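PDB 3GGD: SAM-dependent methyltransferase from Anabaena variabilis ATCC 29413, which probably transfers a methyl group from S-adenosyl-L-methionine to an acceptor, and holds the product S-adenosyl-L-homocysteine in this crystal. Local coordinates for residues Leu161-Phe172 with Pro196-Ile204. Residues are numbered along the deposited sequence; the frame is centred on the assembly and turned at random.
With SO4 (sulfate ion), chain G.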
ATOM      1  N   LEU A 161       7.813  -3.961  -0.641  1.00 60.36           N
ATOM      2  CA  LEU A 161       6.350  -3.961  -0.604  1.00 61.72           C
ATOM      3  C   LEU A 161       5.831  -5.079   0.316  1.00 60.85           C
ATOM      4  O   LEU A 161       6.454  -6.133   0.465  1.00 60.48           O
ATOM      5  CB  LEU A 161       5.718  -4.089  -1.983  1.00 62.54           C
ATOM      6  CG  LEU A 161       5.757  -5.442  -2.734  1.00 64.69           C
ATOM      7  CD1 LEU A 161       4.748  -5.366  -3.964  1.00 67.21           C
ATOM      8  CD2 LEU A 161       7.147  -5.788  -3.184  1.00 64.09           C
ATOM      9  N   ILE A 162       4.714  -4.776   0.979  1.00 61.11           N
ATOM     10  CA  ILE A 162       4.011  -5.733   1.832  1.00 60.39           C
ATOM     11  C   ILE A 162       2.526  -5.630   1.426  1.00 60.86           C
ATOM     12  O   ILE A 162       1.958  -4.542   1.307  1.00 60.09           O
ATOM     13  CB  ILE A 162       4.294  -5.505   3.338  1.00 61.01           C
ATOM     14  CG1 ILE A 162       3.579  -6.597   4.159  1.00 60.75           C
ATOM     15  CG2 ILE A 162       3.933  -4.015   3.778  1.00 57.61           C
ATOM     16  CD1 ILE A 162       3.836  -6.576   5.698  1.00 59.63           C
ATOM     17  N   GLU A 163       1.954  -6.788   1.126  1.00 60.75           N
ATOM     18  CA  GLU A 163       0.625  -6.896   0.565  1.00 60.39           C
ATOM     19  C   GLU A 163      -0.136  -7.999   1.293  1.00 60.03           C
ATOM     20  O   GLU A 163       0.454  -8.785   2.023  1.00 59.45           O
ATOM     21  CB  GLU A 163       0.751  -7.258  -0.934  1.00 60.51           C
ATOM     22  CG  GLU A 163       1.432  -6.181  -1.766  1.00 60.90           C
ATOM     23  CD  GLU A 163       0.648  -4.887  -1.825  1.00 64.04           C
ATOM     24  OE1 GLU A 163      -0.606  -4.953  -1.689  1.00 62.95           O
ATOM     25  OE2 GLU A 163       1.288  -3.793  -1.962  1.00 64.97           O
ATOM     26  N   LEU A 164      -1.444  -8.058   1.088  1.00 59.40           N
ATOM     27  CA  LEU A 164      -2.219  -9.186   1.590  1.00 60.34           C
ATOM     28  C   LEU A 164      -1.904 -10.327   0.654  1.00 60.50           C
ATOM     29  O   LEU A 164      -1.862 -10.131  -0.563  1.00 60.25           O
ATOM     30  CB  LEU A 164      -3.711  -8.864   1.650  1.00 60.03           C
ATOM     31  CG  LEU A 164      -4.084  -7.672   2.566  1.00 61.38           C
ATOM     32  CD1 LEU A 164      -5.610  -7.546   2.784  1.00 62.17           C
ATOM     33  CD2 LEU A 164      -3.367  -7.747   3.913  1.00 60.33           C
ATOM     34  N   GLY A 165      -1.652 -11.498   1.227  1.00 60.88           N
ATOM     35  CA  GLY A 165      -1.203 -12.642   0.467  1.00 61.64           C
ATOM     36  C   GLY A 165      -2.231 -13.754   0.342  1.00 62.34           C
ATOM     37  O   GLY A 165      -3.423 -13.582   0.652  1.00 62.78           O
ATOM     38  N   THR A 166      -1.766 -14.886  -0.166  1.00 62.27           N
ATOM     39  CA  THR A 166      -2.602 -16.075  -0.316  1.00 62.49           C
ATOM     40  C   THR A 166      -3.265 -16.343   1.025  1.00 63.15           C
ATOM     41  O   THR A 166      -2.621 -16.270   2.093  1.00 63.09           O
ATOM     42  CB  THR A 166      -1.751 -17.294  -0.732  1.00 62.06           C
ATOM     43  OG1 THR A 166      -1.063 -16.950  -1.930  1.00 62.66           O
ATOM     44  CG2 THR A 166      -2.616 -18.556  -0.960  1.00 58.61           C
ATOM     45  N   GLY A 167      -4.555 -16.621   0.968  1.00 63.34           N
ATOM     46  CA  GLY A 167      -5.308 -16.852   2.191  1.00 63.72           C
ATOM     47  C   GLY A 167      -6.103 -15.639   2.604  1.00 63.78           C
ATOM     48  O   GLY A 167      -6.973 -15.729   3.441  1.00 63.80           O
ATOM     49  N   CYS A 168      -5.839 -14.502   1.981  1.00 65.07           N
ATOM     50  CA  CYS A 168      -6.551 -13.273   2.341  1.00 64.77           C
ATOM     51  C   CYS A 168      -8.076 -13.430   2.347  1.00 63.95           C
ATOM     52  O   CYS A 168      -8.742 -13.041   3.305  1.00 62.88           O
ATOM     53  CB  CYS A 168      -6.171 -12.141   1.375  1.00 65.48           C
ATOM     54  SG  CYS A 168      -7.183 -10.588   1.616  1.00 68.53           S
ATOM     55  N   ILE A 169      -8.621 -13.945   1.248  1.00 63.43           N
ATOM     56  CA  ILE A 169     -10.081 -14.040   1.083  1.00 63.38           C
ATOM     57  C   ILE A 169     -10.662 -15.078   2.056  1.00 62.87           C
ATOM     58  O   ILE A 169     -11.695 -14.830   2.662  1.00 62.55           O
ATOM     59  CB  ILE A 169     -10.480 -14.294  -0.418  1.00 63.51           C
ATOM     60  CG1 ILE A 169      -9.971 -13.134  -1.318  1.00 64.85           C
ATOM     61  CG2 ILE A 169     -11.998 -14.561  -0.589  1.00 63.60           C
ATOM     62  CD1 ILE A 169     -10.382 -11.717  -0.929  1.00 65.29           C
ATOM     63  N   ASP A 170      -9.996 -16.220   2.214  1.00 62.18           N
ATOM     64  CA  ASP A 170     -10.412 -17.184   3.208  1.00 62.18           C
ATOM     65  C   ASP A 170     -10.411 -16.595   4.632  1.00 61.14           C
ATOM     66  O   ASP A 170     -11.282 -16.869   5.433  1.00 59.99           O
ATOM     67  CB  ASP A 170      -9.471 -18.370   3.211  1.00 62.93           C
ATOM     68  CG  ASP A 170      -9.665 -19.301   2.007  1.00 66.42           C
ATOM     69  OD1 ASP A 170     -10.688 -19.208   1.276  1.00 68.58           O
ATOM     70  OD2 ASP A 170      -8.763 -20.148   1.816  1.00 73.39           O
ATOM     71  N   PHE A 171      -9.389 -15.823   4.943  1.00 60.36           N
ATOM     72  CA  PHE A 171      -9.274 -15.199   6.240  1.00 60.32           C
ATOM     73  C   PHE A 171     -10.512 -14.343   6.535  1.00 60.31           C
ATOM     74  O   PHE A 171     -11.151 -14.483   7.580  1.00 59.50           O
ATOM     75  CB  PHE A 171      -8.013 -14.324   6.286  1.00 60.90           C
ATOM     76  CG  PHE A 171      -7.896 -13.517   7.546  1.00 61.13           C
ATOM     77  CD1 PHE A 171      -7.307 -14.057   8.676  1.00 61.72           C
ATOM     78  CD2 PHE A 171      -8.405 -12.233   7.602  1.00 61.13           C
ATOM     79  CE1 PHE A 171      -7.215 -13.313   9.849  1.00 61.64           C
ATOM     80  CE2 PHE A 171      -8.333 -11.498   8.764  1.00 61.19           C
ATOM     81  CZ  PHE A 171      -7.734 -12.057   9.898  1.00 60.55           C
ATOM     82  N   PHE A 172     -10.851 -13.461   5.602  1.00 60.20           N
ATOM     83  CA  PHE A 172     -12.008 -12.594   5.807  1.00 60.93           C
ATOM     84  C   PHE A 172     -13.340 -13.357   5.798  1.00 60.57           C
ATOM     85  O   PHE A 172     -14.233 -13.067   6.594  1.00 59.94           O
ATOM     86  CB  PHE A 172     -12.016 -11.429   4.824  1.00 60.97           C
ATOM     87  CG  PHE A 172     -11.010 -10.385   5.142  1.00 61.28           C
ATOM     88  CD1 PHE A 172     -11.101  -9.669   6.321  1.00 62.27           C
ATOM     89  CD2 PHE A 172      -9.979 -10.105   4.267  1.00 62.69           C
ATOM     90  CE1 PHE A 172     -10.169  -8.731   6.636  1.00 63.15           C
ATOM     91  CE2 PHE A 172      -9.019  -9.144   4.566  1.00 63.27           C
ATOM     92  CZ  PHE A 172      -9.111  -8.443   5.733  1.00 62.61           C
ATOM     93  N   PRO A 196     -10.515  -6.190  -1.063  1.00 59.46           N
ATOM     94  CA  PRO A 196      -9.180  -6.703  -0.797  1.00 59.43           C
ATOM     95  C   PRO A 196      -8.916  -7.812  -1.796  1.00 59.30           C
ATOM     96  O   PRO A 196      -9.859  -8.464  -2.262  1.00 58.77           O
ATOM     97  CB  PRO A 196      -9.295  -7.279   0.623  1.00 59.18           C
ATOM     98  CG  PRO A 196     -10.708  -7.679   0.742  1.00 59.62           C
ATOM     99  CD  PRO A 196     -11.499  -6.670  -0.079  1.00 60.11           C
ATOM    100  N   GLY A 197      -7.642  -8.042  -2.095  1.00 59.47           N
ATOM    101  CA  GLY A 197      -7.250  -9.121  -2.987  1.00 60.32           C
ATOM    102  C   GLY A 197      -5.991  -9.802  -2.495  1.00 60.47           C
ATOM    103  O   GLY A 197      -5.645  -9.721  -1.305  1.00 59.35           O
ATOM    104  N   ILE A 198      -5.297 -10.452  -3.437  0.50 60.76           N
ATOM    105  CA  ILE A 198      -4.139 -11.335  -3.167  0.50 60.98           C
ATOM    106  C   ILE A 198      -2.919 -10.946  -4.025  0.50 61.57           C
ATOM    107  O   ILE A 198      -3.071 -10.807  -5.230  0.50 61.21           O
ATOM    108  CB  ILE A 198      -4.529 -12.806  -3.529  0.50 60.99           C
ATOM    109  CG1 ILE A 198      -5.790 -13.261  -2.762  0.50 60.68           C
ATOM    110  CG2 ILE A 198      -3.365 -13.792  -3.270  0.50 60.60           C
ATOM    111  CD1 ILE A 198      -6.546 -14.435  -3.435  0.50 61.16           C
ATOM    112  N   PHE A 199      -1.726 -10.793  -3.429  1.00 61.95           N
ATOM    113  CA  PHE A 199      -0.504 -10.560  -4.182  1.00 62.97           C
ATOM    114  C   PHE A 199       0.533 -11.593  -3.720  1.00 62.97           C
ATOM    115  O   PHE A 199       0.735 -11.785  -2.515  1.00 64.26           O
ATOM    116  CB  PHE A 199      -0.002  -9.128  -3.988  1.00 64.02           C
ATOM    117  CG  PHE A 199       1.025  -8.714  -4.988  1.00 64.61           C
ATOM    118  CD1 PHE A 199       2.372  -8.929  -4.741  1.00 65.87           C
ATOM    119  CD2 PHE A 199       0.646  -8.142  -6.179  1.00 65.79           C
ATOM    120  CE1 PHE A 199       3.318  -8.565  -5.656  1.00 66.59           C
ATOM    121  CE2 PHE A 199       1.590  -7.774  -7.131  1.00 65.13           C
ATOM    122  CZ  PHE A 199       2.929  -7.968  -6.861  1.00 66.06           C
ATOM    123  N   THR A 200       1.177 -12.260  -4.672  1.00 61.27           N
ATOM    124  CA  THR A 200       2.073 -13.376  -4.390  1.00 60.36           C
ATOM    125  C   THR A 200       3.461 -13.259  -5.035  1.00 60.22           C
ATOM    126  O   THR A 200       3.725 -12.369  -5.882  1.00 60.04           O
ATOM    127  CB  THR A 200       1.462 -14.662  -4.958  1.00 60.44           C
ATOM    128  OG1 THR A 200       1.546 -14.608  -6.381  1.00 60.17           O
ATOM    129  CG2 THR A 200      -0.030 -14.843  -4.558  1.00 60.13           C
ATOM    130  N   ALA A 201       4.337 -14.196  -4.680  1.00 59.34           N
ATOM    131  CA  ALA A 201       5.655 -14.310  -5.289  1.00 59.02           C
ATOM    132  C   ALA A 201       5.469 -14.477  -6.785  1.00 59.22           C
ATOM    133  O   ALA A 201       6.261 -13.974  -7.583  1.00 59.63           O
ATOM    134  CB  ALA A 201       6.439 -15.537  -4.716  1.00 58.96           C
ATOM    135  N   GLU A 202       4.440 -15.203  -7.191  1.00 59.16           N
ATOM    136  CA  GLU A 202       4.214 -15.414  -8.622  1.00 59.68           C
ATOM    137  C   GLU A 202       3.807 -14.101  -9.306  1.00 58.95           C
ATOM    138  O   GLU A 202       4.088 -13.924 -10.480  1.00 57.63           O
ATOM    139  CB  GLU A 202       3.182 -16.509  -8.897  1.00 59.83           C
ATOM    140  CG  GLU A 202       3.646 -17.919  -8.512  1.00 65.09           C
ATOM    141  CD  GLU A 202       3.790 -18.130  -6.963  1.00 72.26           C
ATOM    142  OE1 GLU A 202       3.107 -17.430  -6.134  1.00 71.42           O
ATOM    143  OE2 GLU A 202       4.624 -18.996  -6.581  1.00 77.81           O
ATOM    144  N   ASP A 203       3.173 -13.185  -8.575  1.00 58.89           N
ATOM    145  CA  ASP A 203       2.861 -11.873  -9.138  1.00 59.37           C
ATOM    146  C   ASP A 203       4.123 -11.032  -9.350  1.00 59.78           C
ATOM    147  O   ASP A 203       4.149 -10.193 -10.241  1.00 60.21           O
ATOM    148  CB  ASP A 203       1.843 -11.092  -8.285  1.00 59.26           C
ATOM    149  CG  ASP A 203       0.431 -11.686  -8.355  1.00 60.50           C
ATOM    150  OD1 ASP A 203      -0.060 -12.018  -9.470  1.00 59.04           O
ATOM    151  OD2 ASP A 203      -0.199 -11.810  -7.276  1.00 58.14           O
ATOM    152  N   ILE A 204       5.144 -11.213  -8.509  1.00 60.60           N
ATOM    153  CA  ILE A 204       6.418 -10.499  -8.701  1.00 60.58           C
ATOM    154  C   ILE A 204       7.014 -10.963 -10.046  1.00 60.08           C
ATOM    155  O   ILE A 204       7.453 -10.160 -10.830  1.00 60.61           O
ATOM    156  CB  ILE A 204       7.448 -10.751  -7.595  1.00 60.69           C
ATOM    157  CG1 ILE A 204       6.953 -10.248  -6.230  1.00 61.45           C
ATOM    158  CG2 ILE A 204       8.809 -10.105  -7.987  1.00 60.21           C
ATOM    159  CD1 ILE A 204       6.765  -8.771  -6.131  1.00 62.44           C
TER
HETATM  160  S   SO4 G 250      -7.513 -16.798  -0.863  1.00 92.32           S
HETATM  161  O1  SO4 G 250      -7.921 -16.823   0.543  1.00 90.20           O
HETATM  162  O2  SO4 G 250      -8.360 -17.697  -1.666  1.00 92.41           O
HETATM  163  O3  SO4 G 250      -6.062 -17.076  -1.007  1.00 91.11           O
HETATM  164  O4  SO4 G 250      -7.761 -15.454  -1.394  1.00 95.51           O
HETATM  165  O   HOH W   1       1.068 -14.618  -0.888  1.00 61.50           O
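Phe199 N gives its hydrogen to Leu164 O at 2.9 Å, a bond that ties 161-172 and 196-204 together. Next to it the packing is close. Glu163 CB lies 3.7 Å from Phe199 CB, and the Phe199 ring, sent off with CG anti to the backbone N (chi1 -165°), runs back over the strand until its CE1 stands 3.9 Å from Leu161 CD1, the two side chains crossing at about a right angle. Asp203 CB sits over one face of that ring, toward its rim, and Ile204 CD1 meets its edge in plane. Glu163 is bent at chi2, and its buried carboxylate turns to the backbone N-H groups of Gly133, Phe134 and His135. Farther along, Pro196 is wedged among Leu164, Cys168, Ile169 and Phe172, its CB 4.0 Å from Cys168 SG. The contact thus runs from the last residues of strand 158-164, the fifth of the 3-2-1-4-5-7-6 sheet that marks a class I, Rossmann-like methyltransferase, to the first turn of helix 168-179; Glu163 comes within about 7 Å of Arg131, which binds S-adenosyl-L-homocysteine, side chain to side chain. The looser side is where the chain leaves the strand through the type II beta turn from Gly165 to Cys168. There Thr166 is exposed, and a water accepts from its N and donates to Phe199 O, bridging the segments. Thr166 OG1 touches Thr200 CG2 at 3.5 Å, while Thr200 OG1 is occupied in capping helix 201-207: it accepts from Asp203 N, and Asp203 OD2 accepts from Thr200 N, a capping box. At the start of helix 168-179 a sulfate, probably from the crystallisation liquor, accepts from Asp170 N, nearly straight at 175°, but it crowds this conformer of Ile198, one of two.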